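Local coordinates for protein mRNA export factor (Human herpesvirus 1, PDB 4YXP) that regulates viral gene expression, helping to shut off host protein synthesis, inhibiting cellular splicing and mediating nuclear export of intronless viral mRNAs, at residues 53-58 / 76-81; 165-170 / 240-245; 189-194 / 221-226. All blocks are in the same frame, centred on the assembly; numbering follows the deposited sequence.

In the fold
Contact 3 is the buried one: four side chains, three of them aromatic, meet by apolar packing alone. Contacts 1 and 2 are only partly buried and each adds polar chemistry. In contact 1 an indole N-H meets a backbone carbonyl of helix 75-91 beside a proline-histidine CH-pi pair; in contact 2 a salt bridge shares its glutamate with a zinc-binding histidine. Contact 3 is nested in the chain loop that contact 2 closes, and the two touch through L170 and S190, whereas contact 1 lies about 39 Å from contact 2, centre to centre. All three reach the second subunit, as befits an intertwined dimer.

Contact 1 of 3, residues 53-58 / 76-81; sequences SPWAPV and ETLVAH
W55 brings its indole to the carbonyl oxygen and CB of H81, and the ring can be followed outward from the backbone. At CB, a chi1 of -62° sets CG beside the backbone N and anti to the carbonyl carbon, which carries the ring out of the turn at 53-56 and towards helix 75-91. CG and CD1 come first, with the S53 hydroxyl near the CD1 edge in the ring plane. Next is NE1, the donor of the contact: it bonds to H81 O at 2.8 Å, bending to 155° at the hydrogen. The carbonyl oxygen lies nearly in the indole plane, whereas the donor stands well above the plane of the carbonyl. Past the nitrogen, CZ2 runs by the methylene of H81, 3.8 Å from its CB. At the far end of the benzo ring, CH2 meets L78 CD1 at 4.3 Å, close to the plane of the indole, so one edge of the ring serves both a polar and an apolar partner.

P54 covers the imidazole of the same histidine. Its CG sits over one face, 4.2 Å from the ring centroid and 18° off the normal, a CH-pi contact, while P54 CB lies 4.0 Å from H81 ND1. The proline also touches S84 one turn on.

Around the indole, S84 and L85 of helix 75-91 add to the wall, as does Y268 of the second subunit, from the region important for homodimerization. The backbone W55 N bonds to S53 OG at 3.0 Å. The arrangement is thus an ST turn within a type I beta turn from S53 to A56, leading into the short, weakly bonded helix 56-59 and docked on helix 75-91 at the dimer interface.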
# COMPACT_ATOMS: atom_id res chain seq x y z
N SER B 53 -21.69 -1.43 -27.14
CA SER B 53 -21.52 -0.86 -25.81
C SER B 53 -20.66 0.40 -25.90
O SER B 53 -19.59 0.37 -26.51
CB SER B 53 -20.87 -1.87 -24.86
OG SER B 53 -20.52 -1.26 -23.63
N PRO B 54 -21.11 1.51 -25.29
CA PRO B 54 -20.23 2.68 -25.24
C PRO B 54 -19.02 2.46 -24.33
O PRO B 54 -18.12 3.30 -24.29
CB PRO B 54 -21.14 3.78 -24.68
CG PRO B 54 -22.16 3.04 -23.87
CD PRO B 54 -22.39 1.74 -24.59
N TRP B 55 -19.00 1.34 -23.61
CA TRP B 55 -17.91 1.02 -22.70
C TRP B 55 -16.90 0.06 -23.32
O TRP B 55 -15.99 -0.41 -22.64
CB TRP B 55 -18.45 0.42 -21.40
CG TRP B 55 -19.35 1.33 -20.64
CD1 TRP B 55 -20.72 1.37 -20.69
CD2 TRP B 55 -18.96 2.32 -19.69
NE1 TRP B 55 -21.19 2.34 -19.84
CE2 TRP B 55 -20.13 2.93 -19.21
CE3 TRP B 55 -17.72 2.75 -19.20
CZ2 TRP B 55 -20.11 3.96 -18.26
CZ3 TRP B 55 -17.70 3.77 -18.26
CH2 TRP B 55 -18.88 4.36 -17.80
N ALA B 56 -17.07 -0.24 -24.60
CA ALA B 56 -16.25 -1.24 -25.27
C ALA B 56 -14.74 -1.06 -25.03
O ALA B 56 -14.03 -2.04 -24.82
CB ALA B 56 -16.54 -1.24 -26.77
N PRO B 57 -14.25 0.20 -25.05
CA PRO B 57 -12.81 0.40 -24.83
C PRO B 57 -12.28 -0.11 -23.49
O PRO B 57 -11.13 -0.56 -23.43
CB PRO B 57 -12.67 1.93 -24.91
CG PRO B 57 -13.78 2.35 -25.80
CD PRO B 57 -14.92 1.45 -25.45
N VAL B 58 -13.08 -0.06 -22.43
CA VAL B 58 -12.62 -0.50 -21.11
C VAL B 58 -13.16 -1.89 -20.76
O VAL B 58 -12.92 -2.39 -19.66
CB VAL B 58 -13.01 0.52 -20.01
CG1 VAL B 58 -12.28 1.84 -20.22
CG2 VAL B 58 -14.52 0.74 -19.96
N GLU B 76 -23.09 13.63 -15.65
CA GLU B 76 -24.27 13.44 -16.49
C GLU B 76 -24.11 12.22 -17.40
O GLU B 76 -25.06 11.46 -17.61
CB GLU B 76 -24.55 14.70 -17.33
CG GLU B 76 -25.14 15.86 -16.54
CD GLU B 76 -24.17 16.47 -15.53
OE1 GLU B 76 -22.94 16.40 -15.76
OE2 GLU B 76 -24.64 17.01 -14.50
N THR B 77 -22.91 12.04 -17.94
CA THR B 77 -22.62 10.90 -18.80
C THR B 77 -22.63 9.59 -18.01
O THR B 77 -23.11 8.57 -18.49
CB THR B 77 -21.25 11.07 -19.50
OG1 THR B 77 -21.31 12.18 -20.41
CG2 THR B 77 -20.86 9.81 -20.29
N LEU B 78 -22.11 9.63 -16.79
CA LEU B 78 -22.09 8.44 -15.94
C LEU B 78 -23.52 8.03 -15.59
O LEU B 78 -23.85 6.84 -15.55
CB LEU B 78 -21.28 8.71 -14.66
CG LEU B 78 -21.13 7.56 -13.66
CD1 LEU B 78 -20.54 6.31 -14.29
CD2 LEU B 78 -20.27 8.01 -12.49
N VAL B 79 -24.38 9.01 -15.36
CA VAL B 79 -25.77 8.72 -15.04
C VAL B 79 -26.43 8.06 -16.25
O VAL B 79 -27.21 7.12 -16.11
CB VAL B 79 -26.52 10.00 -14.59
CG1 VAL B 79 -28.03 9.80 -14.63
CG2 VAL B 79 -26.09 10.39 -13.19
N ALA B 80 -26.10 8.55 -17.44
CA ALA B 80 -26.72 8.05 -18.66
C ALA B 80 -26.20 6.67 -19.06
O ALA B 80 -26.98 5.79 -19.43
CB ALA B 80 -26.48 9.04 -19.80
N HIS B 81 -24.89 6.47 -18.97
CA HIS B 81 -24.25 5.26 -19.47
C HIS B 81 -23.97 4.22 -18.38
O HIS B 81 -23.65 3.07 -18.69
CB HIS B 81 -22.95 5.61 -20.18
CG HIS B 81 -23.13 6.35 -21.46
ND1 HIS B 81 -22.08 6.76 -22.25
CD2 HIS B 81 -24.26 6.75 -22.11
CE1 HIS B 81 -22.54 7.38 -23.32
NE2 HIS B 81 -23.87 7.38 -23.25

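Contact 2 of 3, residues 165-170 / 240-245; sequences LKARGL and DTHRQE. With ZN (zinc ion), chain D.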
# COMPACT_ATOMS: atom_id res chain seq x y z
N LEU B 165 -5.58 13.83 12.40
CA LEU B 165 -6.80 13.44 13.09
C LEU B 165 -6.77 13.90 14.55
O LEU B 165 -7.79 14.30 15.11
CB LEU B 165 -7.01 11.93 13.01
CG LEU B 165 -7.35 11.40 11.61
CD1 LEU B 165 -7.34 9.88 11.59
CD2 LEU B 165 -8.70 11.93 11.14
N LYS B 166 -5.59 13.84 15.16
CA LYS B 166 -5.43 14.30 16.54
C LYS B 166 -5.72 15.79 16.67
O LYS B 166 -6.29 16.24 17.67
CB LYS B 166 -4.03 13.99 17.05
CG LYS B 166 -4.00 13.03 18.23
CD LYS B 166 -2.64 13.01 18.92
CE LYS B 166 -2.36 14.32 19.64
NZ LYS B 166 -1.09 14.28 20.42
N ALA B 167 -5.31 16.57 15.67
CA ALA B 167 -5.53 18.01 15.68
C ALA B 167 -7.01 18.35 15.56
O ALA B 167 -7.47 19.36 16.09
CB ALA B 167 -4.74 18.67 14.56
N ARG B 168 -7.75 17.50 14.86
CA ARG B 168 -9.17 17.73 14.64
C ARG B 168 -10.03 17.13 15.75
O ARG B 168 -11.25 17.24 15.73
CB ARG B 168 -9.60 17.15 13.29
CG ARG B 168 -8.86 17.74 12.09
CD ARG B 168 -8.87 19.26 12.14
NE ARG B 168 -8.43 19.86 10.89
CZ ARG B 168 -8.45 21.17 10.65
NH1 ARG B 168 -8.89 22.02 11.58
NH2 ARG B 168 -8.03 21.64 9.48
N GLY B 169 -9.38 16.51 16.73
CA GLY B 169 -10.08 15.91 17.85
C GLY B 169 -10.91 14.71 17.44
O GLY B 169 -11.96 14.45 18.02
N LEU B 170 -10.44 13.99 16.43
CA LEU B 170 -11.16 12.83 15.91
C LEU B 170 -10.50 11.53 16.33
O LEU B 170 -9.39 11.51 16.87
CB LEU B 170 -11.25 12.89 14.39
CG LEU B 170 -12.00 14.10 13.82
CD1 LEU B 170 -12.06 14.01 12.31
CD2 LEU B 170 -13.40 14.21 14.42
N ASP B 240 -2.41 20.13 2.08
CA ASP B 240 -1.88 21.48 1.91
C ASP B 240 -2.05 22.34 3.16
O ASP B 240 -1.11 23.01 3.60
CB ASP B 240 -2.56 22.17 0.72
CG ASP B 240 -2.00 23.56 0.45
OD1 ASP B 240 -0.76 23.71 0.44
OD2 ASP B 240 -2.80 24.50 0.26
N THR B 241 -3.25 22.31 3.74
CA THR B 241 -3.64 23.29 4.76
C THR B 241 -3.29 22.91 6.20
O THR B 241 -3.24 23.78 7.07
CB THR B 241 -5.15 23.55 4.71
OG1 THR B 241 -5.85 22.33 4.99
CG2 THR B 241 -5.57 24.07 3.34
N HIS B 242 -3.06 21.63 6.46
CA HIS B 242 -2.80 21.17 7.82
C HIS B 242 -1.55 21.84 8.41
O HIS B 242 -1.50 22.12 9.61
CB HIS B 242 -2.64 19.64 7.85
CG HIS B 242 -2.10 19.11 9.14
ND1 HIS B 242 -2.78 19.20 10.33
CD2 HIS B 242 -0.94 18.46 9.42
CE1 HIS B 242 -2.07 18.65 11.29
NE2 HIS B 242 -0.94 18.19 10.77
N ARG B 243 -0.57 22.11 7.56
CA ARG B 243 0.69 22.71 8.02
C ARG B 243 0.48 24.09 8.64
O ARG B 243 1.36 24.60 9.35
CB ARG B 243 1.68 22.80 6.85
CG ARG B 243 1.26 23.72 5.72
CD ARG B 243 2.06 23.46 4.45
NE ARG B 243 1.75 22.15 3.87
CZ ARG B 243 2.49 21.56 2.93
NH1 ARG B 243 3.59 22.13 2.46
NH2 ARG B 243 2.12 20.37 2.46
N GLN B 244 -0.67 24.71 8.38
CA GLN B 244 -0.98 26.02 8.94
C GLN B 244 -1.35 25.93 10.43
O GLN B 244 -1.20 26.90 11.17
CB GLN B 244 -2.13 26.68 8.18
CG GLN B 244 -1.80 27.06 6.74
CD GLN B 244 -2.97 27.75 6.05
OE1 GLN B 244 -3.67 28.57 6.64
NE2 GLN B 244 -3.18 27.41 4.78
N GLU B 245 -1.83 24.76 10.85
CA GLU B 245 -2.24 24.57 12.24
C GLU B 245 -1.25 23.68 13.01
O GLU B 245 -1.42 23.46 14.20
CB GLU B 245 -3.64 23.95 12.30
CG GLU B 245 -3.70 22.48 11.89
CD GLU B 245 -5.12 21.93 11.86
OE1 GLU B 245 -6.04 22.65 12.31
OE2 GLU B 245 -5.31 20.79 11.37
ZN ZN D . 0.81 17.72 11.73
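The CHC2-type zinc finger supplies this contact: A167 and R168, where helix 146-167 ends, meet H242 and E245, near the end of helix 230-241. H242 binds the zinc ion through NE2 at 2.0 Å, with C163, C246 and C251 completing the site. The other ring nitrogen, ND1, donates to E245 OE2 at 3.2 Å. That oxygen lies close to the imidazole plane and receives the bond on its anti lone pair, so the glutamate acts as a second-shell partner that fixes the rotation of the ring and probably makes the ligand more electron-rich. A167 puts its CB against the ring edge, 4.2 Å from H242 CE1, while F160 meets the ring with its plane roughly perpendicular.

E245 reaches this place with CG wedged between its backbone N and carbonyl carbon (chi1 73°), the chain extended beyond. R168 is bent at chi2, which brings its guanidinium to the carboxylate. Just beyond it, G169 completes a Schellman motif. The salt bridge is one of charge alone: the two planes stand 65° apart, R168 NH1 and E245 OE1 are 3.0 Å apart, and E245 OE2 hovers 3.1 Å above the guanidinium plane, over its centre.

Contact 3 of 3, residues 189-194 / 221-226; sequences ASFVFV and EKMHFY
Y226 OH is hydrogen-bonded to OD1 of D120, and this polar tether holds the far end of a ring whose CD1 meets F191. The backbone of the same tyrosine is gripped as well, its carbonyl oxygen taking a hydrogen bond from NZ of K127, while its N-H bonds back to M223 O at 3.2 Å and closes a type I beta turn.

Between the segments the contact is wholly apolar and converges on F191. This side chain has CG anti to its backbone N (chi1 171°), which sends the ring away from helix 188-204 and into the loop. Its two CE atoms find different partners. F191 CE1 lies 3.7 Å from F225 CE1, which sits near the plane of the F191 ring. F191 CE2 approaches Y226 CD1 at 4.1 Å, the two side chains running at about a right angle. At the tip, F191 CZ meets the methyl of M223, with CE 4.5 Å away. The methionine chain is fully stretched to get there, and its CE also arrives near the ring plane, so M223 and F225 meet the phenylalanine at its rim, with Y226 approaching CE2 obliquely.

The loop folds on itself to present them. M223 has a left-handed backbone conformation, and its CA stands 4.1 Å above one face of the F225 ring, offset toward the rim.

L123 of helix 112-132 touches both F191 and Y226, and K127 of that helix packs on M223; I185, just ahead of helix 188-204, also reaches F191. Helix 10-17 of the second subunit adds a further side: its L16 packs on F191 and its R13 on F225, and its R17 bonds to the carbonyl of H224, placing the loop between helices of both subunits.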
# COMPACT_ATOMS: atom_id res chain seq x y z
N ALA B 189 -11.38 13.36 5.63
CA ALA B 189 -10.56 12.19 5.91
C ALA B 189 -11.39 11.09 6.56
O ALA B 189 -11.35 9.94 6.12
CB ALA B 189 -9.38 12.56 6.80
N SER B 190 -12.13 11.44 7.60
CA SER B 190 -12.96 10.45 8.29
C SER B 190 -14.09 9.97 7.37
O SER B 190 -14.49 8.81 7.45
CB SER B 190 -13.52 11.02 9.59
OG SER B 190 -14.19 12.25 9.39
N PHE B 191 -14.58 10.84 6.50
CA PHE B 191 -15.60 10.43 5.53
C PHE B 191 -15.08 9.32 4.63
O PHE B 191 -15.68 8.25 4.51
CB PHE B 191 -16.07 11.61 4.67
CG PHE B 191 -16.95 11.19 3.52
CD1 PHE B 191 -18.30 10.93 3.73
CD2 PHE B 191 -16.43 11.04 2.25
CE1 PHE B 191 -19.11 10.53 2.68
CE2 PHE B 191 -17.24 10.64 1.19
CZ PHE B 191 -18.58 10.39 1.41
N VAL B 192 -13.94 9.58 3.99
CA VAL B 192 -13.37 8.64 3.04
C VAL B 192 -13.10 7.29 3.70
O VAL B 192 -13.46 6.24 3.16
CB VAL B 192 -12.08 9.21 2.41
CG1 VAL B 192 -11.35 8.15 1.59
CG2 VAL B 192 -12.42 10.41 1.52
N PHE B 193 -12.49 7.29 4.87
CA PHE B 193 -12.07 6.03 5.45
C PHE B 193 -13.22 5.27 6.12
O PHE B 193 -13.28 4.05 6.03
CB PHE B 193 -10.91 6.27 6.42
CG PHE B 193 -9.60 6.44 5.71
CD1 PHE B 193 -8.88 5.33 5.30
CD2 PHE B 193 -9.12 7.70 5.40
CE1 PHE B 193 -7.68 5.48 4.62
CE2 PHE B 193 -7.92 7.86 4.72
CZ PHE B 193 -7.20 6.75 4.33
N VAL B 194 -14.15 5.98 6.75
CA VAL B 194 -15.29 5.33 7.37
C VAL B 194 -16.20 4.72 6.30
O VAL B 194 -16.65 3.58 6.43
CB VAL B 194 -16.07 6.31 8.27
CG1 VAL B 194 -17.39 5.69 8.74
CG2 VAL B 194 -15.23 6.71 9.47
N GLU B 221 -33.31 8.70 -0.35
CA GLU B 221 -32.31 9.76 -0.49
C GLU B 221 -31.30 9.43 -1.59
O GLU B 221 -31.27 8.31 -2.10
CB GLU B 221 -31.59 9.99 0.85
CG GLU B 221 -32.53 10.48 1.95
CD GLU B 221 -31.84 10.62 3.29
OE1 GLU B 221 -30.70 10.13 3.43
OE2 GLU B 221 -32.43 11.24 4.20
N LYS B 222 -30.46 10.40 -1.94
CA LYS B 222 -29.62 10.30 -3.14
C LYS B 222 -28.12 10.56 -2.93
O LYS B 222 -27.39 10.77 -3.90
CB LYS B 222 -30.15 11.27 -4.20
CG LYS B 222 -31.59 11.01 -4.64
CD LYS B 222 -31.76 9.63 -5.25
CE LYS B 222 -33.20 9.37 -5.68
NZ LYS B 222 -33.42 7.94 -6.03
N MET B 223 -27.66 10.55 -1.69
CA MET B 223 -26.24 10.80 -1.40
C MET B 223 -25.84 12.22 -1.80
O MET B 223 -24.82 12.44 -2.46
CB MET B 223 -25.34 9.78 -2.11
CG MET B 223 -23.97 9.59 -1.47
SD MET B 223 -22.92 8.39 -2.33
CE MET B 223 -21.54 8.26 -1.20
N HIS B 224 -26.66 13.18 -1.39
CA HIS B 224 -26.47 14.59 -1.72
C HIS B 224 -25.13 15.13 -1.22
O HIS B 224 -24.55 16.05 -1.80
CB HIS B 224 -27.63 15.40 -1.12
CG HIS B 224 -27.62 16.86 -1.48
ND1 HIS B 224 -27.91 17.31 -2.74
CD2 HIS B 224 -27.40 17.95 -0.72
CE1 HIS B 224 -27.85 18.63 -2.75
NE2 HIS B 224 -27.54 19.05 -1.54
N PHE B 225 -24.63 14.53 -0.14
CA PHE B 225 -23.43 15.03 0.53
C PHE B 225 -22.13 14.68 -0.19
O PHE B 225 -21.08 15.23 0.14
CB PHE B 225 -23.38 14.51 1.97
CG PHE B 225 -23.60 13.03 2.09
CD1 PHE B 225 -22.57 12.14 1.86
CD2 PHE B 225 -24.85 12.53 2.43
CE1 PHE B 225 -22.77 10.78 1.97
CE2 PHE B 225 -25.06 11.17 2.54
CZ PHE B 225 -24.02 10.29 2.31
N TYR B 226 -22.18 13.75 -1.14
CA TYR B 226 -20.98 13.42 -1.92
C TYR B 226 -21.05 13.96 -3.34
O TYR B 226 -21.96 13.64 -4.11
CB TYR B 226 -20.75 11.90 -1.97
CG TYR B 226 -19.63 11.54 -2.92
CD1 TYR B 226 -18.30 11.78 -2.58
CD2 TYR B 226 -19.89 10.99 -4.17
CE1 TYR B 226 -17.27 11.48 -3.45
CE2 TYR B 226 -18.87 10.69 -5.04
CZ TYR B 226 -17.56 10.93 -4.68
OH TYR B 226 -16.55 10.63 -5.56